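PDB 3EUW: Myo-inositol dehydrogenase from Corynebacterium glutamicum, which catalyses the NAD-dependent oxidation of myo-inositol, probably at its 2-hydroxyl, as a tetrameric member of the Gfo/Idh/MocA oxidoreductase family. Local coordinates for the interface of chains A and B and the interface of chains A and C. Numbering follows the deposited sequence. Chains: chain A/B/C, Myo-inositol dehydrogenase.

Contact 1: the interface of chains A and B. Residues chain A 234-235, 272-274; chain B 263-265, 267-268.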
# COMPACT_ATOMS: atom_id res chain seq x y z
N SER A 234 -13.62 15.01 0.71
CA SER A 234 -13.03 15.33 2.01
C SER A 234 -11.53 15.11 2.17
O SER A 234 -10.90 15.82 2.95
CB SER A 234 -13.78 14.58 3.11
OG SER A 234 -13.66 13.18 2.97
N TYR A 235 -10.96 14.17 1.43
CA TYR A 235 -9.54 13.88 1.57
C TYR A 235 -8.60 14.52 0.55
O TYR A 235 -7.41 14.23 0.55
CB TYR A 235 -9.34 12.37 1.60
CG TYR A 235 -10.04 11.65 0.46
CD1 TYR A 235 -9.44 11.54 -0.80
CD2 TYR A 235 -11.30 11.09 0.64
CE1 TYR A 235 -10.09 10.89 -1.86
CE2 TYR A 235 -11.97 10.44 -0.40
CZ TYR A 235 -11.36 10.34 -1.65
OH TYR A 235 -12.03 9.72 -2.67
N ASP A 272 -0.97 10.85 4.59
CA ASP A 272 -1.46 12.23 4.52
C ASP A 272 -2.66 12.32 3.59
O ASP A 272 -2.87 11.46 2.73
CB ASP A 272 -0.43 13.21 3.94
CG ASP A 272 0.96 13.08 4.54
OD1 ASP A 272 1.10 12.89 5.76
OD2 ASP A 272 1.93 13.22 3.76
N PRO A 273 -3.48 13.37 3.77
CA PRO A 273 -4.62 13.54 2.89
C PRO A 273 -3.88 13.79 1.56
O PRO A 273 -2.74 14.25 1.58
CB PRO A 273 -5.29 14.81 3.42
CG PRO A 273 -4.99 14.74 4.89
CD PRO A 273 -3.55 14.30 4.91
N ILE A 274 -4.50 13.51 0.43
CA ILE A 274 -3.81 13.72 -0.83
C ILE A 274 -3.80 15.19 -1.21
O ILE A 274 -4.51 15.99 -0.60
CB ILE A 274 -4.45 12.88 -1.93
CG1 ILE A 274 -5.87 13.38 -2.22
CG2 ILE A 274 -4.47 11.42 -1.49
CD1 ILE A 274 -6.57 12.65 -3.39
N HIS B 263 -10.70 6.84 4.09
CA HIS B 263 -10.04 8.05 3.62
C HIS B 263 -10.90 9.26 3.93
O HIS B 263 -12.08 9.29 3.60
CB HIS B 263 -9.82 8.00 2.09
CG HIS B 263 -9.25 6.70 1.60
ND1 HIS B 263 -10.00 5.56 1.45
CD2 HIS B 263 -7.99 6.37 1.22
CE1 HIS B 263 -9.24 4.58 1.00
NE2 HIS B 263 -8.02 5.05 0.85
N ASN B 264 -10.32 10.26 4.59
CA ASN B 264 -11.08 11.46 4.91
C ASN B 264 -10.17 12.67 5.10
O ASN B 264 -8.99 12.61 4.74
CB ASN B 264 -11.97 11.24 6.15
CG ASN B 264 -11.18 10.84 7.38
OD1 ASN B 264 -9.99 11.12 7.49
ND2 ASN B 264 -11.85 10.18 8.32
N ALA B 265 -10.71 13.75 5.66
CA ALA B 265 -9.94 14.98 5.87
C ALA B 265 -8.74 14.82 6.80
O ALA B 265 -7.79 15.58 6.70
CB ALA B 265 -10.85 16.08 6.42
N SER B 267 -6.89 11.72 7.35
CA SER B 267 -5.89 10.79 6.87
C SER B 267 -6.45 9.88 5.77
O SER B 267 -7.66 9.67 5.69
CB SER B 267 -5.41 9.94 8.06
OG SER B 267 -4.61 8.85 7.64
N THR B 268 -5.58 9.36 4.91
CA THR B 268 -6.05 8.44 3.88
C THR B 268 -5.44 7.06 4.07
O THR B 268 -4.48 6.88 4.82
CB THR B 268 -5.69 8.90 2.44
OG1 THR B 268 -4.29 9.12 2.34
CG2 THR B 268 -6.46 10.16 2.08
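B:Thr268 reaches chain A with both branches of its side chain. Its hydroxyl OG1 donates a hydrogen bond of 2.8 Å to the backbone carbonyl O of A:Asp272, approaching from above the carbonyl plane, 39° out of it. With OG1 between its own backbone N and carbonyl carbon (chi1 55°), the methyl CG2 falls anti to the carbonyl carbon and is turned toward A:Tyr235 and A:Pro273. CG2 lies 3.7 Å from CB of A:Tyr235 and 3.9 Å from CA of A:Pro273, so one small side chain bridges two loops of chain A. The tyrosine side chain crosses that of the threonine at about a right angle. CB of B:His263 lies over one face of the phenol ring, on its CG/CD2 side, 3.7 Å from CD2 of A:Tyr235, while the imidazole continues away from the ring. Neighbouring A:Ser234 and A:Tyr235 also lie against the backbone of B:Asn264 and B:Ala265, while CG of A:Pro273 meets the carbonyl O of B:Ala265 at 3.4 Å. Behind this first shell, the amide OD1 of B:Asn264 accepts a hydrogen bond from N of B:Ser267 at 3.2 Å. The N-H comes nearly along the C=O axis, with 157° at the hydrogen, and this link ties the start of the chain B loop to the stretch carrying B:Thr268. On chain B the contact runs from the end of strand 260-263 into the following loop. On chain A it joins the turn between strands 224-230 and 238-245 to the segment just after the short strand 270-271.

Contact 2: the interface of chains A and C. Residues chain A 130, 134, 251-254; chain C 259-261.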
# COMPACT_ATOMS: atom_id res chain seq x y z
N SER A 130 2.60 9.79 -14.21
CA SER A 130 1.85 8.55 -13.97
C SER A 130 0.87 8.25 -15.09
O SER A 130 0.93 7.20 -15.71
CB SER A 130 1.11 8.62 -12.63
OG SER A 130 2.00 8.86 -11.55
N ILE A 134 1.18 5.22 -18.01
CA ILE A 134 0.12 4.25 -18.25
C ILE A 134 -0.29 4.23 -19.72
O ILE A 134 -0.50 3.17 -20.29
CB ILE A 134 -1.12 4.55 -17.38
CG1 ILE A 134 -0.75 4.42 -15.91
CG2 ILE A 134 -2.26 3.59 -17.74
CD1 ILE A 134 -1.92 4.72 -14.95
N ALA A 251 -2.91 0.86 -12.99
CA ALA A 251 -3.69 1.87 -12.30
C ALA A 251 -2.74 2.86 -11.64
O ALA A 251 -1.62 2.50 -11.29
CB ALA A 251 -4.60 1.22 -11.25
N ALA A 252 -3.20 4.10 -11.51
CA ALA A 252 -2.43 5.16 -10.89
C ALA A 252 -3.11 5.60 -9.60
O ALA A 252 -4.30 5.88 -9.58
CB ALA A 252 -2.29 6.35 -11.84
N ASP A 253 -2.33 5.64 -8.52
CA ASP A 253 -2.82 6.05 -7.22
C ASP A 253 -2.76 7.57 -7.15
O ASP A 253 -2.25 8.23 -8.06
CB ASP A 253 -1.94 5.51 -6.09
CG ASP A 253 -2.01 4.00 -5.94
OD1 ASP A 253 -3.12 3.44 -5.92
OD2 ASP A 253 -0.92 3.38 -5.83
N ASN A 254 -3.27 8.10 -6.05
CA ASN A 254 -3.24 9.53 -5.81
C ASN A 254 -1.87 9.87 -5.25
O ASN A 254 -1.12 8.97 -4.88
CB ASN A 254 -4.33 9.93 -4.83
CG ASN A 254 -5.68 10.10 -5.50
OD1 ASN A 254 -5.80 10.86 -6.46
ND2 ASN A 254 -6.70 9.40 -5.01
N THR C 259 3.07 6.78 -9.67
CA THR C 259 2.24 6.04 -8.74
C THR C 259 1.57 4.89 -9.48
O THR C 259 0.57 4.34 -9.02
CB THR C 259 1.13 6.93 -8.14
OG1 THR C 259 0.25 7.36 -9.19
CG2 THR C 259 1.74 8.14 -7.44
N VAL C 260 2.14 4.53 -10.63
CA VAL C 260 1.58 3.45 -11.43
C VAL C 260 1.83 2.09 -10.81
O VAL C 260 2.89 1.83 -10.23
CB VAL C 260 2.18 3.43 -12.86
CG1 VAL C 260 1.60 2.25 -13.65
CG2 VAL C 260 1.90 4.75 -13.56
N ARG C 261 0.85 1.21 -10.93
CA ARG C 261 0.97 -0.15 -10.43
C ARG C 261 0.38 -1.10 -11.46
O ARG C 261 -0.68 -0.84 -12.03
CB ARG C 261 0.23 -0.31 -9.10
CG ARG C 261 0.90 0.40 -7.93
CD ARG C 261 0.02 0.32 -6.69
NE ARG C 261 0.56 1.09 -5.58
CZ ARG C 261 1.52 0.66 -4.77
NH1 ARG C 261 2.04 -0.55 -4.95
NH2 ARG C 261 1.95 1.44 -3.79
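The hydroxyl OG1 of C:Thr259 donates a hydrogen bond to the backbone carbonyl O of A:Asp253 at 2.9 Å, arriving above the carbonyl plane. It also lies 3.2 Å from N of A:Asp253, close enough for a further hydrogen bond, and makes a weak one with the hydroxyl OG of A:Ser130. That OG in turn accepts a nearly straight hydrogen bond from the backbone N of C:Thr259, at 3.0 Å and 170° at the hydrogen. C:Thr259 thus spans the first turn of helix 129-139 and the residue that follows strand 248-252. Its carbonyl O accepts from N of A:Asp253, again out of plane, while its methyl CG2 faces the backbone O of A:Asn254.

Beyond it the chains pair as antiparallel strands. N of C:Arg261 bonds O of A:Ala251 at 2.8 Å, and N of A:Ala251 returns a bond to O of C:Arg261 at 3.0 Å. A salt bridge crosses beside this pairing: NE of C:Arg261 donates to the carboxylate OD2 of A:Asp253 at 2.7 Å, with 152° at the hydrogen. The aspartate meets the guanidinium at its edge and in its plane, but the carboxylate is turned 54° from that plane, and NE rather than a pair of nitrogens makes the contact. An arginine chain extended from CG to NE carries NE out to the acid. C:Val260 points to the helix instead; its CG2 packs 3.6 Å from CG1 of A:Ile134, the two side chains lying obliquely. Sheet pairing, a charged bridge and a small apolar patch together join the two subunits, and the twofold twin of the contact repeats them, consistent with a role in holding the tetramer.

The centres of contact 1 and contact 2 lie about 18 Å apart, and together they connect chain A to two different neighbours. The same strand, 260-263, serves both in the partner chains: its first residues lie in contact 2 through chain C, its last residue and the loop after it in contact 1 through chain B. In chain A the surfaces differ, a hairpin turn and the stretch after strand 270-271 in one, helix 129-139 and the end of strand 248-252 and the residues after it in the other. As every subunit carries all of these elements, the two twofold interfaces can combine to close a tetramer of four copies.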